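Side-chain contact in periplasmic oligopeptide-binding protein (Burkholderia pseudomallei, PDB 3ZS6), which probably binds oligopeptides in the periplasm and delivers them to an ABC transporter for uptake into the cell: residues L35-A40 with K199-R204. Sequence-based numbering, arbitrary orientation.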
loop_
_atom_site.group_PDB
_atom_site.type_symbol
_atom_site.label_atom_id
_atom_site.label_comp_id
_atom_site.label_asym_id
_atom_site.label_seq_id
_atom_site.Cartn_x
_atom_site.Cartn_y
_atom_site.Cartn_z
ATOM N N LEU A 35 -13.178 7.467 7.462
ATOM C CA LEU A 35 -13.246 8.365 8.633
ATOM C C LEU A 35 -12.720 9.790 8.390
ATOM O O LEU A 35 -13.162 10.740 9.049
ATOM C CB LEU A 35 -12.500 7.756 9.824
ATOM C CG LEU A 35 -13.055 6.446 10.393
ATOM C CD1 LEU A 35 -12.062 5.828 11.371
ATOM C CD2 LEU A 35 -14.425 6.667 11.064
ATOM N N PHE A 36 -11.778 9.926 7.456
ATOM C CA PHE A 36 -11.139 11.211 7.164
ATOM C C PHE A 36 -11.189 11.511 5.670
ATOM O O PHE A 36 -11.171 10.602 4.842
ATOM C CB PHE A 36 -9.667 11.217 7.595
ATOM C CG PHE A 36 -9.451 11.064 9.077
ATOM C CD1 PHE A 36 -9.389 9.804 9.659
ATOM C CD2 PHE A 36 -9.283 12.183 9.884
ATOM C CE1 PHE A 36 -9.167 9.654 11.025
ATOM C CE2 PHE A 36 -9.068 12.050 11.252
ATOM C CZ PHE A 36 -9.009 10.784 11.825
ATOM N N GLU A 37 -11.231 12.794 5.333
ATOM C CA GLU A 37 -11.252 13.220 3.940
ATOM C C GLU A 37 -10.136 14.207 3.676
ATOM O O GLU A 37 -10.016 15.213 4.375
ATOM C CB GLU A 37 -12.588 13.892 3.611
ATOM C CG GLU A 37 -12.697 14.370 2.158
ATOM C CD GLU A 37 -14.003 15.090 1.894
ATOM O OE1 GLU A 37 -14.288 16.086 2.597
ATOM O OE2 GLU A 37 -14.750 14.646 0.997
ATOM N N GLY A 38 -9.320 13.922 2.666
ATOM C CA GLY A 38 -8.217 14.794 2.305
ATOM C C GLY A 38 -8.642 15.854 1.304
ATOM O O GLY A 38 -9.839 16.039 1.059
ATOM N N LEU A 39 -7.665 16.544 0.720
ATOM C CA LEU A 39 -7.939 17.541 -0.320
ATOM C C LEU A 39 -8.757 16.931 -1.460
ATOM O O LEU A 39 -9.704 17.547 -1.971
ATOM C CB LEU A 39 -6.627 18.129 -0.856
ATOM C CG LEU A 39 -5.799 18.926 0.167
ATOM C CD1 LEU A 39 -4.390 19.289 -0.351
ATOM C CD2 LEU A 39 -6.550 20.183 0.617
ATOM N N ALA A 40 -8.382 15.711 -1.838
ATOM C CA ALA A 40 -9.051 14.965 -2.895
ATOM C C ALA A 40 -9.443 13.568 -2.402
ATOM O O ALA A 40 -9.016 13.139 -1.327
ATOM C CB ALA A 40 -8.139 14.861 -4.113
ATOM N N LYS A 199 -22.572 15.542 9.890
ATOM C CA LYS A 199 -21.762 16.750 9.771
ATOM C C LYS A 199 -20.983 16.824 8.454
ATOM O O LYS A 199 -20.550 17.901 8.056
ATOM C CB LYS A 199 -20.808 16.879 10.964
ATOM C CG LYS A 199 -21.498 16.762 12.320
ATOM C CD LYS A 199 -21.253 17.994 13.177
ATOM C CE LYS A 199 -22.154 18.014 14.414
ATOM N NZ LYS A 199 -21.746 17.015 15.440
ATOM N N TYR A 200 -20.816 15.687 7.777
ATOM C CA TYR A 200 -20.079 15.637 6.505
ATOM C C TYR A 200 -20.731 16.521 5.441
ATOM O O TYR A 200 -21.946 16.455 5.233
ATOM C CB TYR A 200 -19.996 14.198 5.995
ATOM C CG TYR A 200 -19.149 14.011 4.744
ATOM C CD1 TYR A 200 -17.801 14.362 4.727
ATOM C CD2 TYR A 200 -19.695 13.459 3.593
ATOM C CE1 TYR A 200 -17.026 14.189 3.589
ATOM C CE2 TYR A 200 -18.931 13.269 2.458
ATOM C CZ TYR A 200 -17.601 13.634 2.454
ATOM O OH TYR A 200 -16.862 13.445 1.305
ATOM N N TRP A 201 -19.927 17.340 4.766
ATOM C CA TRP A 201 -20.460 18.311 3.807
ATOM C C TRP A 201 -21.330 17.648 2.734
ATOM O O TRP A 201 -22.310 18.227 2.275
ATOM C CB TRP A 201 -19.334 19.139 3.166
ATOM C CG TRP A 201 -18.471 18.355 2.226
ATOM C CD1 TRP A 201 -17.335 17.657 2.534
ATOM C CD2 TRP A 201 -18.685 18.175 0.821
ATOM N NE1 TRP A 201 -16.825 17.057 1.403
ATOM C CE2 TRP A 201 -17.637 17.357 0.340
ATOM C CE3 TRP A 201 -19.665 18.620 -0.077
ATOM C CZ2 TRP A 201 -17.540 16.976 -0.995
ATOM C CZ3 TRP A 201 -19.566 18.246 -1.407
ATOM C CH2 TRP A 201 -18.513 17.431 -1.852
ATOM N N ASN A 202 -20.987 16.426 2.345
ATOM C CA ASN A 202 -21.748 15.749 1.298
ATOM C C ASN A 202 -22.682 14.659 1.832
ATOM O O ASN A 202 -23.010 13.706 1.124
ATOM C CB ASN A 202 -20.811 15.191 0.217
ATOM C CG ASN A 202 -21.484 15.101 -1.144
ATOM O OD1 ASN A 202 -22.465 15.809 -1.408
ATOM N ND2 ASN A 202 -20.963 14.238 -2.016
ATOM N N ALA A 203 -23.124 14.822 3.077
ATOM C CA ALA A 203 -23.936 13.815 3.759
ATOM C C ALA A 203 -25.185 13.419 2.964
ATOM O O ALA A 203 -25.542 12.240 2.897
ATOM C CB ALA A 203 -24.329 14.316 5.151
ATOM N N ARG A 204 -25.839 14.406 2.358
ATOM C CA ARG A 204 -27.052 14.158 1.580
ATOM C C ARG A 204 -26.855 13.136 0.467
ATOM O O ARG A 204 -27.815 12.510 0.026
ATOM C CB ARG A 204 -27.603 15.464 0.993
ATOM C CG ARG A 204 -28.252 16.381 2.023
ATOM C CD ARG A 204 -28.820 17.644 1.377
ATOM N NE ARG A 204 -27.798 18.381 0.634
ATOM C CZ ARG A 204 -27.002 19.304 1.166
ATOM N NH1 ARG A 204 -27.105 19.612 2.454
ATOM N NH2 ARG A 204 -26.102 19.920 0.410
#
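The carboxylate of E37 meets the side chains of Y200 and W201, and the whole contact rests on this one acidic group. Y200 OH donates to E37 OE2 at 2.4 Å, so short that the exact length is doubtful. W201 NE1 donates to E37 OE1 over 3.0 Å, with an N-H...O angle of 138°. That oxygen accepts through its syn lone pair, and it lies close to the indole plane. A second, weak bond joins W201 NE1 to E37 OE2 at 3.2 Å. The indole N-H is therefore shared between both oxygens, with the OE2 branch the weak one. Together with the phenol this probably limits turning of the carboxylate.

The flat groups meet at their edges. E37 CD lies in plane at the edge of both rings. The carboxylate is turned 31° from the indole and 50° from the phenol. W201 CD1 and Y200 CE1 also come near the carboxylate oxygens.

Side-chain shape explains the reach. E37 has CG anti to its N and stays extended to CD, spanning the gap from its backbone. Y200 and W201 are the first two residues of a type I turn, Y200 to A203, closed by A203 N to Y200 O. N202 CB packs on one indole face, and R69 makes a cation-pi contact with W201.

N178 OD1 accepts from E37 N. The contact is buried and ties the loop between helix 26-35 and strand 40-42 to the connection between strands 191-196 and 210-215, thus linking parts of two different sheets.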